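Local coordinates for possible protein of nuclear scaffold (Encephalitozoon cuniculi, PDB 3KAE) that probably acts as the Cdc27 (APC3) subunit of the anaphase-promoting complex, its N-terminal tetratricopeptide-repeat domain forming a homodimer, at residues K11-Y15 / R16-T20; F115-S118 / L119-D122. All blocks are in the same frame, centred on the assembly; numbering follows the deposited sequence.

Interaction 1. Residues K11-Y15 / R16-T20; sequences KSIRY and RDYET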
loop_
_atom_site.group_PDB
_atom_site.type_symbol
_atom_site.label_atom_id
_atom_site.label_comp_id
_atom_site.label_asym_id
_atom_site.label_seq_id
_atom_site.Cartn_x
_atom_site.Cartn_y
_atom_site.Cartn_z
ATOM N N LYS C 11 -2.358 -1.070 -13.754
ATOM C CA LYS C 11 -1.552 -2.272 -13.839
ATOM C C LYS C 11 -0.296 -2.193 -12.987
ATOM O O LYS C 11 0.103 -3.186 -12.371
ATOM C CB LYS C 11 -1.213 -2.621 -15.290
ATOM C CG LYS C 11 -0.723 -4.051 -15.428
ATOM C CD LYS C 11 -0.429 -4.416 -16.870
ATOM C CE LYS C 11 -1.699 -4.582 -17.687
ATOM N NZ LYS C 11 -1.391 -4.962 -19.099
ATOM N N SER C 12 0.317 -1.014 -12.929
ATOM C CA SER C 12 1.517 -0.830 -12.118
ATOM C C SER C 12 1.226 -0.881 -10.617
ATOM O O SER C 12 2.077 -1.308 -9.822
ATOM C CB SER C 12 2.197 0.509 -12.455
ATOM O OG SER C 12 2.443 0.626 -13.839
ATOM N N ILE C 13 0.045 -0.398 -10.233
ATOM C CA ILE C 13 -0.355 -0.441 -8.830
ATOM C C ILE C 13 -0.557 -1.901 -8.421
ATOM O O ILE C 13 0.051 -2.376 -7.477
ATOM C CB ILE C 13 -1.625 0.384 -8.599
ATOM C CG1 ILE C 13 -1.290 1.870 -8.792
ATOM C CG2 ILE C 13 -2.189 0.107 -7.204
ATOM C CD1 ILE C 13 -2.445 2.727 -9.274
ATOM N N ARG C 14 -1.377 -2.604 -9.195
ATOM C CA ARG C 14 -1.591 -4.035 -9.033
ATOM C C ARG C 14 -0.290 -4.820 -8.951
ATOM O O ARG C 14 -0.232 -5.834 -8.282
ATOM C CB ARG C 14 -2.505 -4.570 -10.135
ATOM C CG ARG C 14 -2.319 -6.033 -10.446
ATOM C CD ARG C 14 -3.538 -6.602 -11.154
ATOM N NE ARG C 14 -3.619 -6.220 -12.559
ATOM C CZ ARG C 14 -3.387 -7.052 -13.572
ATOM N NH1 ARG C 14 -3.061 -8.316 -13.339
ATOM N NH2 ARG C 14 -3.486 -6.621 -14.825
ATOM N N TYR C 15 0.776 -4.341 -9.586
ATOM C CA TYR C 15 2.066 -5.043 -9.497
ATOM C C TYR C 15 2.982 -4.436 -8.443
ATOM O O TYR C 15 4.111 -4.886 -8.238
ATOM C CB TYR C 15 2.759 -5.120 -10.870
ATOM C CG TYR C 15 2.182 -6.203 -11.768
ATOM C CD1 TYR C 15 1.086 -5.947 -12.576
ATOM C CD2 TYR C 15 2.728 -7.489 -11.788
ATOM C CE1 TYR C 15 0.550 -6.932 -13.394
ATOM C CE2 TYR C 15 2.193 -8.488 -12.593
ATOM C CZ TYR C 15 1.103 -8.200 -13.392
ATOM O OH TYR C 15 0.567 -9.177 -14.194
ATOM N N ARG C 16 2.490 -3.415 -7.760
ATOM C CA ARG C 16 3.244 -2.787 -6.686
ATOM C C ARG C 16 4.486 -2.154 -7.271
ATOM O O ARG C 16 5.482 -1.917 -6.578
ATOM C CB ARG C 16 3.583 -3.779 -5.549
ATOM C CG ARG C 16 2.376 -4.591 -5.042
ATOM C CD ARG C 16 1.260 -3.702 -4.451
ATOM N NE ARG C 16 -0.033 -4.347 -4.598
ATOM C CZ ARG C 16 -1.197 -3.713 -4.515
ATOM N NH1 ARG C 16 -1.218 -2.414 -4.274
ATOM N NH2 ARG C 16 -2.334 -4.381 -4.680
ATOM N N ASP C 17 4.413 -1.869 -8.566
ATOM C CA ASP C 17 5.449 -1.100 -9.249
ATOM C C ASP C 17 5.075 0.391 -9.189
ATOM O O ASP C 17 4.529 0.960 -10.153
ATOM C CB ASP C 17 5.590 -1.544 -10.707
ATOM C CG ASP C 17 6.622 -0.719 -11.469
ATOM O OD1 ASP C 17 7.360 0.080 -10.836
ATOM O OD2 ASP C 17 6.688 -0.859 -12.708
ATOM N N TYR C 18 5.366 1.007 -8.050
ATOM C CA TYR C 18 4.839 2.325 -7.730
ATOM C C TYR C 18 5.623 3.429 -8.441
ATOM O O TYR C 18 5.029 4.405 -8.881
ATOM C CB TYR C 18 4.805 2.545 -6.201
ATOM C CG TYR C 18 3.793 1.662 -5.442
ATOM C CD1 TYR C 18 2.528 1.410 -5.974
ATOM C CD2 TYR C 18 4.099 1.114 -4.178
ATOM C CE1 TYR C 18 1.603 0.633 -5.302
ATOM C CE2 TYR C 18 3.162 0.314 -3.485
ATOM C CZ TYR C 18 1.917 0.094 -4.059
ATOM O OH TYR C 18 0.970 -0.669 -3.421
ATOM N N GLU C 19 6.941 3.272 -8.554
ATOM C CA GLU C 19 7.772 4.227 -9.321
ATOM C C GLU C 19 7.219 4.459 -10.731
ATOM O O GLU C 19 7.050 5.590 -11.185
ATOM C CB GLU C 19 9.223 3.763 -9.395
ATOM C CG GLU C 19 9.928 3.659 -8.026
ATOM C CD GLU C 19 9.887 4.958 -7.244
ATOM O OE1 GLU C 19 9.520 5.994 -7.827
ATOM O OE2 GLU C 19 10.224 4.948 -6.041
ATOM N N THR C 20 6.880 3.389 -11.421
ATOM C CA THR C 20 6.262 3.540 -12.728
ATOM C C THR C 20 4.952 4.310 -12.639
ATOM O O THR C 20 4.682 5.182 -13.451
ATOM C CB THR C 20 6.018 2.180 -13.378
ATOM O OG1 THR C 20 7.274 1.529 -13.552
ATOM C CG2 THR C 20 5.330 2.325 -14.698
HETATM O O HOH W 1 -2.034 -7.010 -6.478
#
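Backbone bonds from Arg16 and Asp17 back to Ser12 and Ile13 close the helix 5-14. Asp17 N reaches Ser12 O at 2.7 Å, nearly in line with the carbonyl (C=O...N 164°), while Arg16 N meets Ile13 O at 2.7 Å from above the carbonyl plane. Arg16 has a positive phi of 64°, as a Schellman motif requires.

Polar side chains add a second set of bonds round the turn. In Arg16, CG anti to the carbonyl carbon (chi1 -50°) and a bend at chi2 fold the chain back over the helix end, where Ile13 O lies 3.2 Å above one guanidinium face, offset toward its rim. The group's rotation is set at its edge: Arg16 NH1 donates to Tyr18 OH at 2.9 Å, close to the guanidinium plane. A water joins Arg16 NH2 to Arg14 O, and NE is taken by Tyr67 OH of the second subunit. Thr20 OG1, also bonded to Phe147 N of the second subunit, meets Asp17 OD2 at 2.6 Å on its syn side but well out of the carboxylate plane; a weak bond from Thr20 N to OD1 caps helix 18-31. Tyr15 CE1 sits over the centre of one face of the Arg14 guanidinium; Arg14 NH1 bonds to Phe107 O, and Tyr15 OH to Asp112, both of the second subunit.

Ser12 OG, bonded to Lys8 O, lies beside the Thr20 CG2 methyl. The apolar pair is Ile13 CG2 and Tyr18 CE1, 4.3 Å apart.

A Schellman C-cap running straight into an Asp N-cap makes a tight turn, consistent with the antiparallel helix pairs from which tetratricopeptide-repeat domains are built.

Interaction 2. Residues F115-S118 / L119-D122; sequences FFES and LLGD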
loop_
_atom_site.group_PDB
_atom_site.type_symbol
_atom_site.label_atom_id
_atom_site.label_comp_id
_atom_site.label_asym_id
_atom_site.label_seq_id
_atom_site.Cartn_x
_atom_site.Cartn_y
_atom_site.Cartn_z
ATOM N N PHE C 115 -15.390 4.693 8.734
ATOM C CA PHE C 115 -13.957 4.903 8.510
ATOM C C PHE C 115 -13.414 6.230 9.051
ATOM O O PHE C 115 -12.309 6.266 9.584
ATOM C CB PHE C 115 -13.641 4.745 7.021
ATOM C CG PHE C 115 -13.811 3.350 6.535
ATOM C CD1 PHE C 115 -12.826 2.400 6.775
ATOM C CD2 PHE C 115 -14.971 2.967 5.893
ATOM C CE1 PHE C 115 -12.987 1.109 6.341
ATOM C CE2 PHE C 115 -15.149 1.666 5.477
ATOM C CZ PHE C 115 -14.150 0.739 5.691
ATOM N N PHE C 116 -14.199 7.300 8.930
ATOM C CA PHE C 116 -13.816 8.615 9.458
ATOM C C PHE C 116 -13.859 8.662 10.993
ATOM O O PHE C 116 -12.936 9.161 11.631
ATOM C CB PHE C 116 -14.710 9.730 8.884
ATOM C CG PHE C 116 -14.925 9.638 7.398
ATOM C CD1 PHE C 116 -13.847 9.515 6.530
ATOM C CD2 PHE C 116 -16.202 9.694 6.863
ATOM C CE1 PHE C 116 -14.044 9.440 5.166
ATOM C CE2 PHE C 116 -16.399 9.621 5.491
ATOM C CZ PHE C 116 -15.324 9.491 4.645
ATOM N N GLU C 117 -14.941 8.150 11.574
ATOM C CA GLU C 117 -15.088 8.102 13.036
ATOM C C GLU C 117 -14.027 7.213 13.671
ATOM O O GLU C 117 -13.518 7.512 14.749
ATOM C CB GLU C 117 -16.484 7.605 13.423
ATOM C CG GLU C 117 -17.611 8.531 12.982
ATOM C CD GLU C 117 -17.618 9.841 13.738
ATOM O OE1 GLU C 117 -16.850 9.965 14.715
ATOM O OE2 GLU C 117 -18.397 10.743 13.362
ATOM N N SER C 118 -13.689 6.126 12.981
ATOM C CA SER C 118 -12.654 5.216 13.446
ATOM C C SER C 118 -11.299 5.909 13.488
ATOM O O SER C 118 -10.594 5.859 14.499
ATOM C CB SER C 118 -12.590 3.979 12.545
ATOM O OG SER C 118 -11.462 3.187 12.865
ATOM N N LEU C 119 -10.950 6.559 12.381
ATOM C CA LEU C 119 -9.689 7.274 12.261
ATOM C C LEU C 119 -9.670 8.429 13.252
ATOM O O LEU C 119 -8.666 8.703 13.893
ATOM C CB LEU C 119 -9.533 7.778 10.821
ATOM C CG LEU C 119 -8.163 8.007 10.167
ATOM C CD1 LEU C 119 -7.808 9.469 10.129
ATOM C CD2 LEU C 119 -7.038 7.172 10.815
ATOM N N LEU C 120 -10.804 9.099 13.363
ATOM C CA LEU C 120 -10.993 10.150 14.343
ATOM C C LEU C 120 -10.785 9.614 15.776
ATOM O O LEU C 120 -10.250 10.308 16.640
ATOM C CB LEU C 120 -12.400 10.687 14.170
ATOM C CG LEU C 120 -12.660 12.175 14.025
ATOM C CD1 LEU C 120 -11.463 13.069 13.784
ATOM C CD2 LEU C 120 -13.879 12.503 13.172
ATOM N N GLY C 121 -11.170 8.366 16.005
ATOM C CA GLY C 121 -11.000 7.764 17.312
ATOM C C GLY C 121 -9.527 7.582 17.599
ATOM O O GLY C 121 -9.045 7.927 18.683
ATOM N N ASP C 122 -8.811 7.037 16.618
ATOM C CA ASP C 122 -7.364 6.832 16.724
ATOM C C ASP C 122 -6.624 8.135 16.966
ATOM O O ASP C 122 -5.746 8.212 17.832
ATOM C CB ASP C 122 -6.820 6.171 15.452
ATOM C CG ASP C 122 -7.318 4.748 15.274
ATOM O OD1 ASP C 122 -7.866 4.193 16.256
ATOM O OD2 ASP C 122 -7.166 4.185 14.159
#
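Leu120 packs its CB against Phe116 O at 3.0 Å and against Glu117 O at 3.4 Å, so the base of this leucine sits down on the preceding turn of the helix. Its CD2 also lies 3.8 Å from Phe116 O, and the branch continues toward Leu89 of helix 78-89 and His136 of helix 130-143. The backbone beneath is hydrogen-bonded: Leu120 N donates to Phe116 O at 2.7 Å, and Gly121 N to Glu117 O at 2.8 Å. Ser118 O receives Asp122 N at 3.0 Å as its main donor, with Gly121 N a weak second. Phe115 belongs to this packed part as its dimer face: it points away from the following turn, and its ring stacks with Tyr15 of the second subunit.

Apart from the weak Gly121-Ser118 bond, these are the i to i+4 bonds of helix 113-126, an inner element of the all-helical repeat array, packed between helices 78-89 and 130-143, with helix 62-74 beside Leu119. Glu117 turns its carboxylate to helix 130-143, where OE1 bonds to His136 ND1, and a long, weak ion pair runs from OE2 to Arg139 NE. Phe116, on Leu89 and Val108, extends the apolar side.

Leu119 lies on the looser side and is partly exposed. Its CB stays 3.4 Å from Phe115 O, but with CG anti to the backbone N (chi1 -152°) the rest of the chain leads off toward Leu85 of helix 78-89 and Ser69 and Lys73 of helix 62-74. Asp122, also partly exposed, brings CG to 3.5 Å from Ser118 O, while its OD1 is held by Tyr137 OH and Ser148 OG.

In the fold
Interaction 1 comes first along the chain, at the turn joining helices 5-14 and 18-31, and interaction 2 follows much later, inside helix 113-126. Within one subunit their centres are 28 Å apart and their nearest atoms about 16 Å, without touching. Interaction 1 lies peripherally, 23 Å from the centre of the chain, whereas interaction 2 is only 8 Å from it. The dimer brings the two regions together: the turn of one subunit reaches the start of helix 113-126 of the other, where Tyr15 and Phe115 meet across the interface. Both regions therefore contribute to the homodimeric tetratricopeptide-repeat architecture of this N-terminal domain.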